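Side-chain contacts in DnaJ homolog subfamily C member 27-A (Xenopus laevis, PDB 6JMG), which probably acts as a GTP-binding GTPase of the Rab family, joined to a DnaJ domain and possibly involved in regulating the MEK/ERK pathway: residues 56-59 / 64-67; 126-131 / 176-181; 80-85 / 111-116. One frame throughout, in Å; residues are numbered along the deposited sequence.

Contact 1: residues 56-59 / 64-67; sequences TKVH and EIKV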
loop_
_atom_site.group_PDB
_atom_site.type_symbol
_atom_site.label_atom_id
_atom_site.label_comp_id
_atom_site.label_asym_id
_atom_site.label_seq_id
_atom_site.Cartn_x
_atom_site.Cartn_y
_atom_site.Cartn_z
ATOM N N THR A 56 -21.612 -5.240 -2.181
ATOM C CA THR A 56 -22.358 -4.014 -2.389
ATOM C C THR A 56 -22.128 -3.561 -3.826
ATOM O O THR A 56 -21.217 -4.031 -4.514
ATOM C CB THR A 56 -21.936 -2.933 -1.383
ATOM O OG1 THR A 56 -22.748 -1.763 -1.561
ATOM C CG2 THR A 56 -20.477 -2.573 -1.568
ATOM N N LYS A 57 -22.964 -2.640 -4.278
ATOM C CA LYS A 57 -22.861 -2.083 -5.619
ATOM C C LYS A 57 -22.754 -0.563 -5.515
ATOM O O LYS A 57 -23.459 0.068 -4.718
ATOM C CB LYS A 57 -24.073 -2.521 -6.464
ATOM C CG LYS A 57 -24.199 -1.910 -7.848
ATOM C CD LYS A 57 -25.476 -1.044 -7.915
ATOM C CE LYS A 57 -25.455 -0.046 -9.077
ATOM N NZ LYS A 57 -26.049 1.295 -8.755
ATOM N N VAL A 58 -21.840 0.024 -6.296
ATOM C CA VAL A 58 -21.647 1.472 -6.330
ATOM C C VAL A 58 -21.457 1.916 -7.774
ATOM O O VAL A 58 -21.040 1.133 -8.633
ATOM C CB VAL A 58 -20.459 1.936 -5.469
ATOM C CG1 VAL A 58 -20.648 1.506 -4.031
ATOM C CG2 VAL A 58 -19.129 1.429 -6.041
ATOM N N HIS A 59 -21.812 3.180 -8.042
ATOM C CA HIS A 59 -21.635 3.827 -9.345
ATOM C C HIS A 59 -20.726 5.042 -9.187
ATOM O O HIS A 59 -21.181 6.102 -8.745
ATOM C CB HIS A 59 -22.982 4.245 -9.924
ATOM C CG HIS A 59 -22.920 4.663 -11.361
ATOM N ND1 HIS A 59 -22.515 3.810 -12.367
ATOM C CD2 HIS A 59 -23.210 5.843 -11.961
ATOM C CE1 HIS A 59 -22.563 4.445 -13.525
ATOM N NE2 HIS A 59 -22.978 5.680 -13.306
ATOM N N GLU A 64 -19.852 1.078 -13.318
ATOM C CA GLU A 64 -20.593 0.321 -12.324
ATOM C C GLU A 64 -19.642 -0.670 -11.656
ATOM O O GLU A 64 -18.962 -1.450 -12.340
ATOM C CB GLU A 64 -21.777 -0.401 -12.955
ATOM C CG GLU A 64 -23.018 -0.371 -12.080
ATOM C CD GLU A 64 -23.781 0.943 -12.188
ATOM O OE1 GLU A 64 -24.140 1.340 -13.318
ATOM O OE2 GLU A 64 -24.005 1.594 -11.142
ATOM N N ILE A 65 -19.579 -0.622 -10.322
ATOM C CA ILE A 65 -18.599 -1.382 -9.552
ATOM C C ILE A 65 -19.337 -2.365 -8.651
ATOM O O ILE A 65 -20.189 -1.966 -7.848
ATOM C CB ILE A 65 -17.701 -0.472 -8.688
ATOM C CG1 ILE A 65 -17.243 0.782 -9.440
ATOM C CG2 ILE A 65 -16.517 -1.253 -8.162
ATOM C CD1 ILE A 65 -16.639 0.521 -10.802
ATOM N N LYS A 66 -18.979 -3.641 -8.755
ATOM C CA LYS A 66 -19.441 -4.652 -7.818
ATOM C C LYS A 66 -18.315 -4.879 -6.815
ATOM O O LYS A 66 -17.207 -5.274 -7.196
ATOM C CB LYS A 66 -19.826 -5.943 -8.545
ATOM C CG LYS A 66 -20.275 -7.090 -7.628
ATOM C CD LYS A 66 -20.337 -8.446 -8.369
ATOM C CE LYS A 66 -20.516 -9.653 -7.412
ATOM N NZ LYS A 66 -19.236 -10.375 -7.063
ATOM N N VAL A 67 -18.593 -4.621 -5.537
ATOM C CA VAL A 67 -17.565 -4.548 -4.503
ATOM C C VAL A 67 -17.718 -5.741 -3.575
ATOM O O VAL A 67 -18.738 -5.883 -2.894
ATOM C CB VAL A 67 -17.654 -3.240 -3.708
ATOM C CG1 VAL A 67 -16.504 -3.150 -2.762
ATOM C CG2 VAL A 67 -17.701 -2.046 -4.640
#
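Glu64 OE2 is approached by two side chains of the facing strand. Lys57 NZ makes a salt bridge with it at 3.2 Å, and His59 ND1 lies 2.9 Å from the same oxygen. The carboxylate reaches them because the Glu64 chain bends at its second torsion (chi2 81°), which brings its end back over the neighbouring strand. Its plane is only 18° from that of the imidazole, while the Lys57 chain, bent at chi2 and chi4, brings the ammonium in from the other flank.

Beneath these side chains the strands run antiparallel. Thr56 with Val67 and Val58 with Ile65 are hydrogen-bonded pairs, each with two backbone bonds, for example Ile65 N to Val58 O at 2.8 Å. Lys57 with Lys66 and His59 with Glu64 are the non-hydrogen-bonded pairs between and beyond them. Lys57 CA also makes a CA-H...O contact with Ile65 O at 3.5 Å.

Pleating puts the charged and imidazole side chains, Lys57, His59, Glu64 and Lys66, on one face and mostly apolar ones on the other. There, with Val58 CG1 anti to the carbonyl carbon (chi1 -58°), Val58 CG2 falls between the backbone N and that carbon and meets Ile65 CB at 3.6 Å and Val67 CG2 at 4.0 Å. Thr56 turns its methyl, CG2, to Val67 CB at 3.6 Å, the two side chains lying side by side and pointing the same way. Tyr179 of helix 171-187 covers Val58 and Val67, and Val183 touches Ile65.

This is the hairpin between the two switch regions of a small GTPase. Its chemistry implies valines and an isoleucine buried under the helix, and a more exposed face where the carboxylate has a salt-bridged lysine on one flank and a close imidazole nitrogen on the other.

Contact 2: residues 126-131 / 176-181; sequences NIVFAV and QAFYSA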
loop_
_atom_site.group_PDB
_atom_site.type_symbol
_atom_site.label_atom_id
_atom_site.label_comp_id
_atom_site.label_asym_id
_atom_site.label_seq_id
_atom_site.Cartn_x
_atom_site.Cartn_y
_atom_site.Cartn_z
ATOM N N ASN A 126 0.259 -0.996 -5.520
ATOM C CA ASN A 126 -0.854 -1.102 -6.447
ATOM C C ASN A 126 -2.179 -1.324 -5.728
ATOM O O ASN A 126 -3.155 -1.770 -6.341
ATOM C CB ASN A 126 -0.590 -2.220 -7.452
ATOM C CG ASN A 126 0.624 -1.951 -8.294
ATOM O OD1 ASN A 126 0.977 -0.794 -8.537
ATOM N ND2 ASN A 126 1.276 -3.015 -8.749
ATOM N N ILE A 127 -2.228 -1.006 -4.444
ATOM C CA ILE A 127 -3.424 -1.119 -3.636
ATOM C C ILE A 127 -3.766 0.264 -3.110
ATOM O O ILE A 127 -2.886 0.977 -2.618
ATOM C CB ILE A 127 -3.220 -2.110 -2.483
ATOM C CG1 ILE A 127 -2.812 -3.464 -3.053
ATOM C CG2 ILE A 127 -4.500 -2.219 -1.660
ATOM C CD1 ILE A 127 -2.417 -4.490 -1.997
ATOM N N VAL A 128 -5.040 0.627 -3.202
ATOM C CA VAL A 128 -5.536 1.875 -2.644
ATOM C C VAL A 128 -5.863 1.685 -1.168
ATOM O O VAL A 128 -6.628 0.786 -0.794
ATOM C CB VAL A 128 -6.767 2.345 -3.415
ATOM C CG1 VAL A 128 -7.398 3.534 -2.694
ATOM C CG2 VAL A 128 -6.387 2.669 -4.857
ATOM N N PHE A 129 -5.314 2.561 -0.331
ATOM C CA PHE A 129 -5.562 2.573 1.101
ATOM C C PHE A 129 -6.317 3.840 1.462
ATOM O O PHE A 129 -5.884 4.946 1.113
ATOM C CB PHE A 129 -4.255 2.554 1.902
ATOM C CG PHE A 129 -3.609 1.208 2.012
ATOM C CD1 PHE A 129 -2.885 0.685 0.956
ATOM C CD2 PHE A 129 -3.691 0.480 3.195
ATOM C CE1 PHE A 129 -2.269 -0.547 1.065
ATOM C CE2 PHE A 129 -3.084 -0.755 3.308
ATOM C CZ PHE A 129 -2.371 -1.272 2.241
ATOM N N ALA A 130 -7.402 3.688 2.205
ATOM C CA ALA A 130 -8.036 4.815 2.868
ATOM C C ALA A 130 -7.808 4.626 4.359
ATOM O O ALA A 130 -8.300 3.659 4.957
ATOM C CB ALA A 130 -9.517 4.907 2.517
ATOM N N VAL A 131 -7.015 5.515 4.938
ATOM C CA VAL A 131 -6.823 5.558 6.383
ATOM C C VAL A 131 -7.960 6.366 6.988
ATOM O O VAL A 131 -8.193 7.520 6.611
ATOM C CB VAL A 131 -5.458 6.153 6.757
ATOM C CG1 VAL A 131 -5.291 6.146 8.255
ATOM C CG2 VAL A 131 -4.336 5.367 6.103
ATOM N N GLN A 176 -16.068 8.152 -1.517
ATOM C CA GLN A 176 -16.006 8.673 -2.877
ATOM C C GLN A 176 -14.561 8.781 -3.340
ATOM O O GLN A 176 -14.238 8.414 -4.473
ATOM C CB GLN A 176 -16.715 10.027 -2.960
ATOM C CG GLN A 176 -16.770 10.635 -4.359
ATOM C CD GLN A 176 -17.899 10.063 -5.214
ATOM O OE1 GLN A 176 -17.674 9.626 -6.340
ATOM N NE2 GLN A 176 -19.116 10.066 -4.680
ATOM N N ALA A 177 -13.664 9.220 -2.461
ATOM C CA ALA A 177 -12.262 9.280 -2.842
ATOM C C ALA A 177 -11.687 7.882 -3.008
ATOM O O ALA A 177 -10.884 7.636 -3.915
ATOM C CB ALA A 177 -11.478 10.064 -1.802
ATOM N N PHE A 178 -12.102 6.963 -2.134
ATOM C CA PHE A 178 -11.631 5.583 -2.150
ATOM C C PHE A 178 -11.931 4.915 -3.485
ATOM O O PHE A 178 -11.036 4.355 -4.131
ATOM C CB PHE A 178 -12.318 4.842 -1.011
ATOM C CG PHE A 178 -11.864 3.420 -0.773
ATOM C CD1 PHE A 178 -10.554 3.118 -0.447
ATOM C CD2 PHE A 178 -12.801 2.396 -0.759
ATOM C CE1 PHE A 178 -10.181 1.814 -0.146
ATOM C CE2 PHE A 178 -12.434 1.093 -0.475
ATOM C CZ PHE A 178 -11.128 0.803 -0.163
ATOM N N TYR A 179 -13.199 4.952 -3.908
ATOM C CA TYR A 179 -13.591 4.238 -5.115
ATOM C C TYR A 179 -13.088 4.938 -6.363
ATOM O O TYR A 179 -12.854 4.281 -7.384
ATOM C CB TYR A 179 -15.107 4.052 -5.157
ATOM C CG TYR A 179 -15.626 3.026 -4.171
ATOM C CD1 TYR A 179 -15.056 1.769 -4.096
ATOM C CD2 TYR A 179 -16.672 3.332 -3.287
ATOM C CE1 TYR A 179 -15.529 0.816 -3.200
ATOM C CE2 TYR A 179 -17.155 2.387 -2.377
ATOM C CZ TYR A 179 -16.579 1.125 -2.343
ATOM O OH TYR A 179 -17.030 0.163 -1.456
ATOM N N SER A 180 -12.909 6.260 -6.314
ATOM C CA SER A 180 -12.346 6.916 -7.486
ATOM C C SER A 180 -10.883 6.545 -7.668
ATOM O O SER A 180 -10.449 6.259 -8.785
ATOM C CB SER A 180 -12.510 8.424 -7.389
ATOM O OG SER A 180 -13.828 8.759 -6.992
ATOM N N ALA A 181 -10.113 6.488 -6.588
ATOM C CA ALA A 181 -8.743 6.020 -6.725
ATOM C C ALA A 181 -8.714 4.574 -7.230
ATOM O O ALA A 181 -7.848 4.203 -8.029
ATOM C CB ALA A 181 -7.995 6.173 -5.395
#
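Val128 and Ala130 of the strand meet Phe178 and Ala181 of the helix by van der Waals packing, chiefly between apolar side chains. Val128 CG1 touches Ala181 CB at 3.8 Å and Phe178 CD1 at 3.9 Å, filling the angle between the methyl and the ring. Its other branch, CG2, lies 3.8 Å from Ala181 O, against the helix backbone. Ala130 CB approaches the same ring atom, Phe178 CD1, at 3.6 Å, so CD1 is touched by two strand residues that lie two apart. Phe178 CE1 then reaches over the backbone to Val128 O at 3.8 Å.

Torsions explain how each group arrives. The Phe178 side chain leaves the helix off to the side of the strand, but with CG opposite the backbone N (chi1 -174°) the ring ends against it. Val128 likewise has CG1 opposite its N (chi1 172°), and both methyls face the helix. An alanine in place of Val128 would probably open a gap beside Ala181 CB and take away the CG1 contact with the Phe178 ring.

One shell further out, Phe178 CD2 lies over one face of the Tyr179 ring, 4.0 Å above its plane and offset toward the rim. On the helix, Ser180 OG donates to Gln176 O at 2.6 Å, and Ser180 N reaches that carbonyl from the opposite face of its plane.

The packing is that of a helix laid against a central sheet, as in the Ras fold, with strand and helix directions 170° apart. Phe178 also rests on Ile93 of strand 91-97, and Tyr179 reaches Ile60 of strand 51-60. Across the sheet, Phe129 faces Leu111 and Met114 of helix 107-117.

Contact 3: residues 80-85 / 111-116; sequences EVRNEF and LAEMKQ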
loop_
_atom_site.group_PDB
_atom_site.type_symbol
_atom_site.label_atom_id
_atom_site.label_comp_id
_atom_site.label_asym_id
_atom_site.label_seq_id
_atom_site.Cartn_x
_atom_site.Cartn_y
_atom_site.Cartn_z
ATOM N N GLU A 80 -5.045 -16.020 12.239
ATOM C CA GLU A 80 -5.002 -17.126 11.290
ATOM C C GLU A 80 -6.227 -17.143 10.387
ATOM O O GLU A 80 -6.149 -17.616 9.245
ATOM C CB GLU A 80 -4.875 -18.449 12.037
ATOM C CG GLU A 80 -3.496 -18.682 12.641
ATOM C CD GLU A 80 -3.388 -18.196 14.085
ATOM O OE1 GLU A 80 -4.252 -17.396 14.524
ATOM O OE2 GLU A 80 -2.444 -18.625 14.785
ATOM N N VAL A 81 -7.362 -16.645 10.879
ATOM C CA VAL A 81 -8.559 -16.565 10.047
ATOM C C VAL A 81 -8.385 -15.504 8.965
ATOM O O VAL A 81 -8.820 -15.693 7.816
ATOM C CB VAL A 81 -9.805 -16.308 10.912
ATOM C CG1 VAL A 81 -10.971 -15.916 10.031
ATOM C CG2 VAL A 81 -10.152 -17.546 11.756
ATOM N N ARG A 82 -7.750 -14.372 9.311
ATOM C CA ARG A 82 -7.639 -13.260 8.364
ATOM C C ARG A 82 -6.637 -13.536 7.252
ATOM O O ARG A 82 -6.820 -13.042 6.133
ATOM C CB ARG A 82 -7.168 -11.980 9.059
ATOM C CG ARG A 82 -7.994 -11.441 10.155
ATOM C CD ARG A 82 -7.417 -10.099 10.595
ATOM N NE ARG A 82 -6.083 -10.161 11.200
ATOM C CZ ARG A 82 -5.830 -10.016 12.507
ATOM N NH1 ARG A 82 -6.818 -9.805 13.375
ATOM N NH2 ARG A 82 -4.580 -10.083 12.960
ATOM N N ASN A 83 -5.603 -14.349 7.520
ATOM C CA ASN A 83 -4.481 -14.454 6.581
ATOM C C ASN A 83 -4.914 -14.861 5.176
ATOM O O ASN A 83 -4.294 -14.436 4.199
ATOM C CB ASN A 83 -3.466 -15.471 7.091
ATOM C CG ASN A 83 -2.648 -14.942 8.231
ATOM O OD1 ASN A 83 -2.610 -13.734 8.473
ATOM N ND2 ASN A 83 -1.987 -15.842 8.949
ATOM N N GLU A 84 -5.992 -15.643 5.039
ATOM C CA GLU A 84 -6.407 -16.069 3.709
ATOM C C GLU A 84 -6.915 -14.926 2.838
ATOM O O GLU A 84 -6.997 -15.096 1.614
ATOM C CB GLU A 84 -7.505 -17.134 3.801
ATOM C CG GLU A 84 -7.005 -18.572 3.657
ATOM C CD GLU A 84 -6.548 -18.929 2.242
ATOM O OE1 GLU A 84 -5.420 -19.430 2.129
ATOM O OE2 GLU A 84 -7.299 -18.747 1.252
ATOM N N PHE A 85 -7.271 -13.769 3.407
ATOM C CA PHE A 85 -8.042 -12.829 2.609
ATOM C C PHE A 85 -7.274 -11.584 2.191
ATOM O O PHE A 85 -7.875 -10.674 1.611
ATOM C CB PHE A 85 -9.328 -12.465 3.344
ATOM C CG PHE A 85 -10.163 -13.654 3.684
ATOM C CD1 PHE A 85 -10.962 -14.256 2.717
ATOM C CD2 PHE A 85 -10.122 -14.199 4.957
ATOM C CE1 PHE A 85 -11.729 -15.354 3.035
ATOM C CE2 PHE A 85 -10.880 -15.299 5.277
ATOM C CZ PHE A 85 -11.669 -15.889 4.327
ATOM N N LEU A 111 0.240 -3.185 8.551
ATOM C CA LEU A 111 0.901 -3.212 7.250
ATOM C C LEU A 111 1.865 -4.387 7.160
ATOM O O LEU A 111 1.921 -5.082 6.138
ATOM C CB LEU A 111 1.638 -1.897 7.011
ATOM C CG LEU A 111 0.753 -0.675 6.790
ATOM C CD1 LEU A 111 1.568 0.519 6.368
ATOM C CD2 LEU A 111 -0.289 -0.985 5.745
ATOM N N ALA A 112 2.608 -4.644 8.239
ATOM C CA ALA A 112 3.538 -5.765 8.244
ATOM C C ALA A 112 2.806 -7.085 8.058
ATOM O O ALA A 112 3.256 -7.963 7.311
ATOM C CB ALA A 112 4.332 -5.778 9.549
ATOM N N GLU A 113 1.670 -7.242 8.731
ATOM C CA GLU A 113 0.945 -8.500 8.653
ATOM C C GLU A 113 0.400 -8.727 7.253
ATOM O O GLU A 113 0.521 -9.825 6.701
ATOM C CB GLU A 113 -0.172 -8.507 9.685
ATOM C CG GLU A 113 -1.161 -9.590 9.472
ATOM C CD GLU A 113 -2.113 -9.682 10.610
ATOM O OE1 GLU A 113 -3.280 -10.048 10.362
ATOM O OE2 GLU A 113 -1.690 -9.370 11.745
ATOM N N MET A 114 -0.155 -7.687 6.644
ATOM C CA MET A 114 -0.576 -7.795 5.255
ATOM C C MET A 114 0.610 -8.066 4.345
ATOM O O MET A 114 0.560 -8.971 3.506
ATOM C CB MET A 114 -1.290 -6.513 4.813
ATOM C CG MET A 114 -1.924 -6.612 3.424
ATOM S SD MET A 114 -2.620 -5.080 2.787
ATOM C CE MET A 114 -3.691 -5.753 1.537
ATOM N N LYS A 115 1.705 -7.311 4.521
ATOM C CA LYS A 115 2.844 -7.445 3.617
ATOM C C LYS A 115 3.425 -8.853 3.615
ATOM O O LYS A 115 3.893 -9.311 2.565
ATOM C CB LYS A 115 3.942 -6.446 3.968
ATOM C CG LYS A 115 3.998 -5.228 3.073
ATOM C CD LYS A 115 4.983 -4.183 3.612
ATOM C CE LYS A 115 4.778 -2.812 2.967
ATOM N NZ LYS A 115 5.391 -1.706 3.767
ATOM N N GLN A 116 3.399 -9.574 4.743
ATOM C CA GLN A 116 3.924 -10.929 4.626
ATOM C C GLN A 116 2.949 -11.912 4.000
ATOM O O GLN A 116 3.389 -12.927 3.452
ATOM C CB GLN A 116 4.460 -11.516 5.920
ATOM C CG GLN A 116 5.681 -12.303 5.387
ATOM C CD GLN A 116 6.504 -13.076 6.378
ATOM O OE1 GLN A 116 7.050 -14.140 6.043
ATOM N NE2 GLN A 116 6.637 -12.548 7.588
#
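Arg82 of the short helix 79-82 faces Glu113 of helix 107-117 across backbones that stand well apart, the nearest CA atoms, those of Asn83 and Met114, being 7.8 Å from each other. Two long side chains, those of Arg82 and Glu113, whose CA atoms are 9.8 Å apart, bridge the gap, crossing at about a right angle. The guanidinium presents its NE side: Arg82 NE donates to Glu113 OE1 at 2.9 Å, and Arg82 NH2 donates to the same OE1, also at 2.9 Å. Both use the syn lone pair of that oxygen, which lies only 10° out of the guanidinium plane. A weak third bond runs from Arg82 NH2 to Glu113 OE2 at 3.2 Å. With the two planar groups 21° apart, the salt bridge is nearly flat, although both strong bonds converge on one oxygen instead of pairing with two.

Glu113 reaches across by an extended chain, whereas Arg82 bends at chi3 (-65°), which turns its NE edge to the carboxylate. Tyr86 OH also hydrogen-bonds to Glu113 OE1, adding a third grip on this oxygen. The remaining guanidinium nitrogen, Arg82 NH1, bonds to Ala73 O.

The salt bridge therefore ties helix 107-117 to the switch II region, within which Ala73 belongs to the probable GTP-binding loop after strand 63-72. Trp110, from the same helix as Glu113, packs on Arg82.

In the fold
From the N terminus, contact 1 comes first and closes a tight hairpin, with four residues between its segments. Contact 3 then closes a loop of 25 residues, running from the region after strand 63-72 through strand 91-97 into helix 107-117. Contact 2 closes the longest loop, 44 residues, bringing helix 171-187 back to strand 128-134. The three follow in series, neither nesting nor crossing. Helix 171-187 joins contacts 1 and 2 on one face of the sheet. Strand 128-134 and helix 107-117 join contacts 2 and 3 on the other, where Ile127 also packs on Met114. Contacts 1 and 3 do not touch.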